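Local coordinates for protein transcriptional regulator ZitR (Lactococcus lactis subsp. cremoris, PDB 6FI9) that represses the zit operon in the presence of zinc, binding as a homodimer to two palindromic operator sites in the zit promoter, at residues A[44-49]-A[93-98]; A[50-55]-A[89-94]. The protein carries 3 engineered substitutions. All coordinates share one frame; numbering follows the deposited sequence.

Interaction 1 of 2, residues A[44-49]-A[93-98]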
ATOM      1  N   ILE A  44     -16.041   5.918 -13.497  1.00105.00           N
ATOM      2  CA  ILE A  44     -15.766   5.271 -14.793  1.00104.75           C
ATOM      3  C   ILE A  44     -17.056   4.960 -15.566  1.00112.20           C
ATOM      4  O   ILE A  44     -17.033   4.931 -16.796  1.00111.13           O
ATOM      5  CB  ILE A  44     -14.830   4.027 -14.694  1.00106.57           C
ATOM      6  CG1 ILE A  44     -15.363   2.955 -13.717  1.00107.65           C
ATOM      7  CG2 ILE A  44     -13.396   4.440 -14.355  1.00106.09           C
ATOM      8  CD1 ILE A  44     -15.078   1.526 -14.133  1.00113.61           C
ATOM      9  N   LEU A  45     -18.173   4.737 -14.843  1.00112.70           N
ATOM     10  CA  LEU A  45     -19.488   4.462 -15.432  1.00115.18           C
ATOM     11  C   LEU A  45     -20.163   5.729 -15.969  1.00120.75           C
ATOM     12  O   LEU A  45     -21.031   5.635 -16.840  1.00121.79           O
ATOM     13  CB  LEU A  45     -20.414   3.751 -14.428  1.00117.18           C
ATOM     14  CG  LEU A  45     -20.187   2.253 -14.232  1.00122.02           C
ATOM     15  CD1 LEU A  45     -20.910   1.758 -13.011  1.00123.96           C
ATOM     16  CD2 LEU A  45     -20.643   1.460 -15.438  1.00125.48           C
ATOM     17  N   ALA A  46     -19.764   6.906 -15.446  1.00117.03           N
ATOM     18  CA  ALA A  46     -20.290   8.211 -15.847  1.00117.87           C
ATOM     19  C   ALA A  46     -19.867   8.564 -17.275  1.00120.50           C
ATOM     20  O   ALA A  46     -20.712   8.961 -18.078  1.00121.44           O
ATOM     21  CB  ALA A  46     -19.815   9.284 -14.878  1.00118.38           C
ATOM     22  N   ALA A  47     -18.568   8.395 -17.593  1.00114.86           N
ATOM     23  CA  ALA A  47     -18.007   8.685 -18.912  1.00113.80           C
ATOM     24  C   ALA A  47     -18.439   7.655 -19.954  1.00117.71           C
ATOM     25  O   ALA A  47     -18.911   8.040 -21.026  1.00118.44           O
ATOM     26  CB  ALA A  47     -16.487   8.761 -18.835  1.00112.51           C
ATOM     27  N   GLU A  48     -18.292   6.354 -19.634  1.00113.25           N
ATOM     28  CA  GLU A  48     -18.629   5.244 -20.531  1.00113.07           C
ATOM     29  C   GLU A  48     -19.439   4.158 -19.830  1.00115.10           C
ATOM     30  O   GLU A  48     -19.076   3.739 -18.727  1.00113.45           O
ATOM     31  CB  GLU A  48     -17.345   4.630 -21.128  1.00113.09           C
ATOM     32  CG  GLU A  48     -16.667   5.488 -22.186  1.00126.32           C
ATOM     33  CD  GLU A  48     -15.238   5.123 -22.543  1.00151.85           C
ATOM     34  OE1 GLU A  48     -14.811   3.982 -22.250  1.00152.25           O
ATOM     35  OE2 GLU A  48     -14.542   5.985 -23.127  1.00146.72           O
ATOM     36  N   VAL A  49     -20.522   3.689 -20.482  1.00112.13           N
ATOM     37  CA  VAL A  49     -21.368   2.607 -19.971  1.00113.11           C
ATOM     38  C   VAL A  49     -20.597   1.286 -20.062  1.00115.94           C
ATOM     39  O   VAL A  49     -20.359   0.762 -21.152  1.00115.11           O
ATOM     40  CB  VAL A  49     -22.801   2.551 -20.572  1.00119.16           C
ATOM     41  CG1 VAL A  49     -23.718   3.557 -19.891  1.00120.50           C
ATOM     42  CG2 VAL A  49     -22.799   2.757 -22.085  1.00118.84           C
ATOM     43  N   TRP A  93     -23.833  -1.963 -17.319  1.00117.79           N
ATOM     44  CA  TRP A  93     -24.181  -1.081 -16.213  1.00118.10           C
ATOM     45  C   TRP A  93     -24.275   0.376 -16.626  1.00121.39           C
ATOM     46  O   TRP A  93     -23.394   0.893 -17.317  1.00118.74           O
ATOM     47  CB  TRP A  93     -23.224  -1.277 -15.038  1.00115.44           C
ATOM     48  CG  TRP A  93     -23.352  -2.633 -14.414  1.00117.90           C
ATOM     49  CD1 TRP A  93     -22.601  -3.738 -14.688  1.00119.95           C
ATOM     50  CD2 TRP A  93     -24.348  -3.047 -13.473  1.00120.61           C
ATOM     51  NE1 TRP A  93     -23.048  -4.809 -13.950  1.00121.56           N
ATOM     52  CE2 TRP A  93     -24.118  -4.412 -13.192  1.00125.35           C
ATOM     53  CE3 TRP A  93     -25.411  -2.391 -12.826  1.00124.11           C
ATOM     54  CZ2 TRP A  93     -24.900  -5.129 -12.278  1.00127.64           C
ATOM     55  CZ3 TRP A  93     -26.181  -3.100 -11.918  1.00128.40           C
ATOM     56  CH2 TRP A  93     -25.923  -4.452 -11.649  1.00129.82           C
ATOM     57  N   SER A  94     -25.373   1.026 -16.216  1.00120.27           N
ATOM     58  CA  SER A  94     -25.671   2.429 -16.500  1.00119.95           C
ATOM     59  C   SER A  94     -25.744   3.230 -15.207  1.00123.09           C
ATOM     60  O   SER A  94     -26.078   2.681 -14.153  1.00123.78           O
ATOM     61  CB  SER A  94     -26.984   2.552 -17.272  1.00126.23           C
ATOM     62  OG  SER A  94     -26.929   1.886 -18.523  1.00134.49           O
ATOM     63  N   LEU A  95     -25.427   4.528 -15.291  1.00118.19           N
ATOM     64  CA  LEU A  95     -25.445   5.428 -14.141  1.00118.10           C
ATOM     65  C   LEU A  95     -26.794   6.141 -14.016  1.00123.91           C
ATOM     66  O   LEU A  95     -27.346   6.601 -15.020  1.00124.48           O
ATOM     67  CB  LEU A  95     -24.294   6.447 -14.256  1.00115.71           C
ATOM     68  CG  LEU A  95     -23.757   7.011 -12.949  1.00119.57           C
ATOM     69  CD1 LEU A  95     -22.759   6.062 -12.312  1.00117.87           C
ATOM     70  CD2 LEU A  95     -23.107   8.358 -13.171  1.00120.76           C
ATOM     71  N   THR A  96     -27.326   6.222 -12.784  1.00121.14           N
ATOM     72  CA  THR A  96     -28.598   6.902 -12.509  1.00123.69           C
ATOM     73  C   THR A  96     -28.351   8.402 -12.272  1.00126.41           C
ATOM     74  O   THR A  96     -27.195   8.832 -12.227  1.00123.92           O
ATOM     75  CB  THR A  96     -29.357   6.231 -11.340  1.00133.83           C
ATOM     76  OG1 THR A  96     -28.651   6.438 -10.115  1.00130.77           O
ATOM     77  CG2 THR A  96     -29.619   4.745 -11.567  1.00133.65           C
ATOM     78  N   GLU A  97     -29.432   9.193 -12.112  1.00124.24           N
ATOM     79  CA  GLU A  97     -29.343  10.635 -11.865  1.00123.51           C
ATOM     80  C   GLU A  97     -28.872  10.932 -10.444  1.00124.76           C
ATOM     81  O   GLU A  97     -28.312  12.001 -10.198  1.00123.31           O
ATOM     82  CB  GLU A  97     -30.677  11.337 -12.161  1.00128.51           C
ATOM     83  CG  GLU A  97     -31.153  11.216 -13.602  1.00142.58           C
ATOM     84  CD  GLU A  97     -30.338  11.946 -14.655  1.00167.88           C
ATOM     85  OE1 GLU A  97     -30.228  13.191 -14.568  1.00167.17           O
ATOM     86  OE2 GLU A  97     -29.819  11.273 -15.575  1.00163.10           O
ATOM     87  N   LYS A  98     -29.091   9.972  -9.521  1.00121.00           N
ATOM     88  CA  LYS A  98     -28.713  10.033  -8.106  1.00120.44           C
ATOM     89  C   LYS A  98     -27.189   9.951  -7.929  1.00120.45           C
ATOM     90  O   LYS A  98     -26.647  10.545  -6.992  1.00119.73           O
ATOM     91  CB  LYS A  98     -29.384   8.876  -7.339  1.00124.64           C
ATOM     92  CG  LYS A  98     -29.503   9.089  -5.835  1.00136.96           C
ATOM     93  CD  LYS A  98     -29.018   7.874  -5.065  1.00144.44           C
ATOM     94  CE  LYS A  98     -29.009   8.107  -3.573  1.00157.23           C
ATOM     95  NZ  LYS A  98     -28.203   7.084  -2.852  1.00164.14           N
TER
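Leu-45 and Ala-46, in the last turn of helix 36-47, pack against Trp-93 and Leu-95 of strand 92-95, and Val-49 in the loop after the helix extends the contact toward Ser-94. From its CB outward, Leu-45 first meets Leu-95, whose CD1 lies 3.9 Å from Leu-45 CB. Its CG, the branch point, makes no close contact with the strand. CD2 comes up alongside Trp-93, 3.8 Å from Trp-93 CB and next to the carbonyl O of the same residue, while CD1 stays a little farther off. The two side chains run side by side in the same direction, and both also touch Ile-79 on the partner strand of the hairpin. Leu-95 has CG anti to its backbone N (chi1 -153°), which sets its forked tip against the helix: CD1 takes Leu-45, and CD2 sits 3.8 Å from Ala-46 CB. Farther along, Val-49 closes over the strand backbone, with CB 3.7 Å from Trp-93 O and CG1 3.9 Å from Ser-94 OG. That hydroxyl makes a weak hydrogen bond to Ser-82. This is the packing of a winged-helix domain, in which the helix before the helix-turn-helix rests on the wing hairpin of strands 79-82 and 92-95. While Ser-94 and Thr-96 bond through their backbones to Lys-80 and Leu-78, aliphatic carbons make the side-chain contacts here, and Trp-93 O and Ser-94 OG meet Leu-45 and Val-49 without bonding. Apolar packing without directional bonds thus joins helix end to strand, buried at Leu-45 and Trp-93 and more open to solvent at Ala-46 and Val-49.

Interaction 2 of 2, residues A[50-55]-A[89-94]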
ATOM      1  N   SER A  50     -20.138   0.803 -18.905  1.00112.13           N
ATOM      2  CA  SER A  50     -19.295  -0.381 -18.779  1.00111.15           C
ATOM      3  C   SER A  50     -20.030  -1.658 -18.366  1.00115.56           C
ATOM      4  O   SER A  50     -21.072  -1.597 -17.717  1.00116.57           O
ATOM      5  CB  SER A  50     -18.146  -0.085 -17.814  1.00114.43           C
ATOM      6  OG  SER A  50     -17.428  -1.241 -17.418  1.00126.78           O
ATOM      7  N   THR A  51     -19.453  -2.815 -18.736  1.00111.65           N
ATOM      8  CA  THR A  51     -19.937  -4.154 -18.400  1.00113.33           C
ATOM      9  C   THR A  51     -19.273  -4.596 -17.090  1.00116.80           C
ATOM     10  O   THR A  51     -18.309  -3.965 -16.655  1.00114.04           O
ATOM     11  CB  THR A  51     -19.639  -5.152 -19.538  1.00123.28           C
ATOM     12  OG1 THR A  51     -18.235  -5.185 -19.799  1.00121.85           O
ATOM     13  CG2 THR A  51     -20.409  -4.844 -20.817  1.00123.30           C
ATOM     14  N   ASN A  52     -19.768  -5.688 -16.476  1.00116.21           N
ATOM     15  CA  ASN A  52     -19.247  -6.249 -15.222  1.00116.49           C
ATOM     16  C   ASN A  52     -17.762  -6.635 -15.318  1.00117.97           C
ATOM     17  O   ASN A  52     -17.044  -6.580 -14.317  1.00116.31           O
ATOM     18  CB  ASN A  52     -20.083  -7.464 -14.807  1.00122.62           C
ATOM     19  CG  ASN A  52     -20.174  -7.687 -13.313  1.00157.58           C
ATOM     20  OD1 ASN A  52     -19.162  -7.852 -12.607  1.00153.71           O
ATOM     21  ND2 ASN A  52     -21.401  -7.716 -12.800  1.00152.89           N
ATOM     22  N   ALA A  53     -17.315  -7.008 -16.533  1.00114.24           N
ATOM     23  CA  ALA A  53     -15.949  -7.425 -16.847  1.00112.58           C
ATOM     24  C   ALA A  53     -14.965  -6.262 -16.941  1.00114.17           C
ATOM     25  O   ALA A  53     -13.862  -6.368 -16.406  1.00112.28           O
ATOM     26  CB  ALA A  53     -15.937  -8.234 -18.133  1.00113.90           C
ATOM     27  N   ARG A  54     -15.354  -5.164 -17.624  1.00110.81           N
ATOM     28  CA  ARG A  54     -14.514  -3.975 -17.805  1.00109.09           C
ATOM     29  C   ARG A  54     -14.221  -3.261 -16.483  1.00112.64           C
ATOM     30  O   ARG A  54     -13.124  -2.729 -16.330  1.00110.98           O
ATOM     31  CB  ARG A  54     -15.123  -3.016 -18.841  1.00110.93           C
ATOM     32  CG  ARG A  54     -14.201  -1.879 -19.283  1.00124.69           C
ATOM     33  CD  ARG A  54     -14.975  -0.772 -19.969  1.00141.13           C
ATOM     34  NE  ARG A  54     -14.132   0.384 -20.279  1.00152.20           N
ATOM     35  CZ  ARG A  54     -14.310   1.599 -19.772  1.00165.69           C
ATOM     36  NH1 ARG A  54     -15.306   1.836 -18.928  1.00154.33           N
ATOM     37  NH2 ARG A  54     -13.498   2.591 -20.114  1.00150.64           N
ATOM     38  N   ILE A  55     -15.179  -3.271 -15.527  1.00110.78           N
ATOM     39  CA  ILE A  55     -15.028  -2.656 -14.195  1.00110.34           C
ATOM     40  C   ILE A  55     -13.836  -3.303 -13.460  1.00114.14           C
ATOM     41  O   ILE A  55     -13.018  -2.583 -12.892  1.00111.92           O
ATOM     42  CB  ILE A  55     -16.359  -2.695 -13.375  1.00115.31           C
ATOM     43  CG1 ILE A  55     -17.477  -1.878 -14.076  1.00116.27           C
ATOM     44  CG2 ILE A  55     -16.150  -2.201 -11.934  1.00115.90           C
ATOM     45  CD1 ILE A  55     -18.925  -2.286 -13.726  1.00124.17           C
ATOM     46  N   ARG A  89     -24.261 -13.787 -21.653  1.00151.08           N
ATOM     47  CA  ARG A  89     -24.148 -13.620 -20.187  1.00150.01           C
ATOM     48  C   ARG A  89     -23.632 -12.184 -19.839  1.00148.06           C
ATOM     49  O   ARG A  89     -23.059 -11.939 -18.767  1.00146.38           O
ATOM     50  CB  ARG A  89     -23.365 -14.770 -19.487  1.00150.99           C
ATOM     51  CG  ARG A  89     -21.845 -14.796 -19.653  1.00158.16           C
ATOM     52  CD  ARG A  89     -21.203 -15.835 -18.770  1.00167.33           C
ATOM     53  NE  ARG A  89     -19.747 -15.817 -18.901  1.00171.64           N
ATOM     54  CZ  ARG A  89     -18.929 -16.606 -18.215  1.00183.66           C
ATOM     55  NH1 ARG A  89     -19.415 -17.478 -17.340  1.00173.44           N
ATOM     56  NH2 ARG A  89     -17.617 -16.529 -18.394  1.00165.35           N
ATOM     57  N   VAL A  90     -23.906 -11.238 -20.775  1.00141.28           N
ATOM     58  CA  VAL A  90     -23.530  -9.825 -20.749  1.00137.26           C
ATOM     59  C   VAL A  90     -24.480  -8.997 -19.870  1.00139.56           C
ATOM     60  O   VAL A  90     -25.699  -9.004 -20.071  1.00141.25           O
ATOM     61  CB  VAL A  90     -23.346  -9.226 -22.181  1.00139.50           C
ATOM     62  CG1 VAL A  90     -24.600  -9.375 -23.042  1.00141.54           C
ATOM     63  CG2 VAL A  90     -22.892  -7.770 -22.131  1.00136.94           C
ATOM     64  N   VAL A  91     -23.893  -8.296 -18.883  1.00132.54           N
ATOM     65  CA  VAL A  91     -24.604  -7.418 -17.960  1.00131.95           C
ATOM     66  C   VAL A  91     -23.981  -6.027 -17.982  1.00129.27           C
ATOM     67  O   VAL A  91     -22.956  -5.781 -17.340  1.00126.58           O
ATOM     68  CB  VAL A  91     -24.804  -7.982 -16.522  1.00137.87           C
ATOM     69  CG1 VAL A  91     -25.994  -8.938 -16.476  1.00141.54           C
ATOM     70  CG2 VAL A  91     -23.536  -8.647 -15.968  1.00136.12           C
ATOM     71  N   LEU A  92     -24.579  -5.138 -18.786  1.00123.41           N
ATOM     72  CA  LEU A  92     -24.142  -3.758 -18.942  1.00120.09           C
ATOM     73  C   LEU A  92     -24.659  -2.907 -17.787  1.00123.50           C
ATOM     74  O   LEU A  92     -25.786  -3.099 -17.330  1.00125.29           O
ATOM     75  CB  LEU A  92     -24.635  -3.187 -20.280  1.00120.10           C
ATOM     76  CG  LEU A  92     -23.585  -2.561 -21.191  1.00121.92           C
ATOM     77  CD1 LEU A  92     -24.170  -2.277 -22.541  1.00122.84           C
ATOM     78  CD2 LEU A  92     -23.054  -1.258 -20.622  1.00122.62           C
ATOM     79  N   TRP A  93     -23.833  -1.963 -17.319  1.00117.79           N
ATOM     80  CA  TRP A  93     -24.181  -1.081 -16.213  1.00118.10           C
ATOM     81  C   TRP A  93     -24.275   0.376 -16.626  1.00121.39           C
ATOM     82  O   TRP A  93     -23.394   0.893 -17.317  1.00118.74           O
ATOM     83  CB  TRP A  93     -23.224  -1.277 -15.038  1.00115.44           C
ATOM     84  CG  TRP A  93     -23.352  -2.633 -14.414  1.00117.90           C
ATOM     85  CD1 TRP A  93     -22.601  -3.738 -14.688  1.00119.95           C
ATOM     86  CD2 TRP A  93     -24.348  -3.047 -13.473  1.00120.61           C
ATOM     87  NE1 TRP A  93     -23.048  -4.809 -13.950  1.00121.56           N
ATOM     88  CE2 TRP A  93     -24.118  -4.412 -13.192  1.00125.35           C
ATOM     89  CE3 TRP A  93     -25.411  -2.391 -12.826  1.00124.11           C
ATOM     90  CZ2 TRP A  93     -24.900  -5.129 -12.278  1.00127.64           C
ATOM     91  CZ3 TRP A  93     -26.181  -3.100 -11.918  1.00128.40           C
ATOM     92  CH2 TRP A  93     -25.923  -4.452 -11.649  1.00129.82           C
ATOM     93  N   SER A  94     -25.373   1.026 -16.216  1.00120.27           N
ATOM     94  CA  SER A  94     -25.671   2.429 -16.500  1.00119.95           C
ATOM     95  C   SER A  94     -25.744   3.230 -15.207  1.00123.09           C
ATOM     96  O   SER A  94     -26.078   2.681 -14.153  1.00123.78           O
ATOM     97  CB  SER A  94     -26.984   2.552 -17.272  1.00126.23           C
ATOM     98  OG  SER A  94     -26.929   1.886 -18.523  1.00134.49           O
TER
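Ser-50 O accepts the backbone N-H of Trp-93 at 2.8 Å, with an N-H...O angle of 154°. A weak second bond, Asn-52 N to Val-91 O at 3.3 Å, lies on the other side of Thr-51 and Leu-92, and Thr-51 CA also directs its hydrogen at Val-91 O. Within the turn, Ser-50 OG donates in plane to a lone pair of Thr-51 O (3.0 Å), a carbonyl that also receives a weak bond from Ile-55 N in the first turn of helix 52-59. The two backbone bonds between the segments flank Thr-51 and Leu-92, which form a single antiparallel bridge of the non-hydrogen-bonded kind, where winged-helix domains commonly add a very short third strand to the wing sheet, just before the helix-turn-helix. Around the bridge, Thr-51 CG2 leans on Leu-92 CG (3.9 Å) and reaches Val-90 CG2, the side chains crossing obliquely. Asn-52 runs alongside Val-91, CB to CG2 at 3.8 Å, and alongside the Trp-93 indole. Its ND2 stands 3.5 Å from Trp-93 NE1 at the ring edge, with the amide plane turned 67° from the ring; two donors meet here, in packing only. CG anti to the carbonyl carbon (chi1 -66°) turns the indole toward helix 52-59, where Ile-55 CD1 approaches Trp-93 CD1 obliquely at 4.1 Å; Leu-70 and Gln-74 of helix 63-75 touch the same tryptophan.

In the fold
The two contacts lie about 11 Å apart, centre to centre, on the same side of the chain's centre, and share Trp-93 and Ser-94 of strand 92-95. Along the chain, 44-49 runs directly into 50-55, so the end of helix 36-47, the connecting loop and the start of helix 52-59 are laid in succession against the returning wing strand, interaction 1 toward its end and interaction 2 toward its start. A salt bridge from Glu-48 to Arg-54 joins them across the loop. Together they tie the predicted helix-turn-helix to the wing and to helix 36-47, which carries the zinc ligands Glu-39 and His-40, an arrangement that could help couple metal binding to DNA binding.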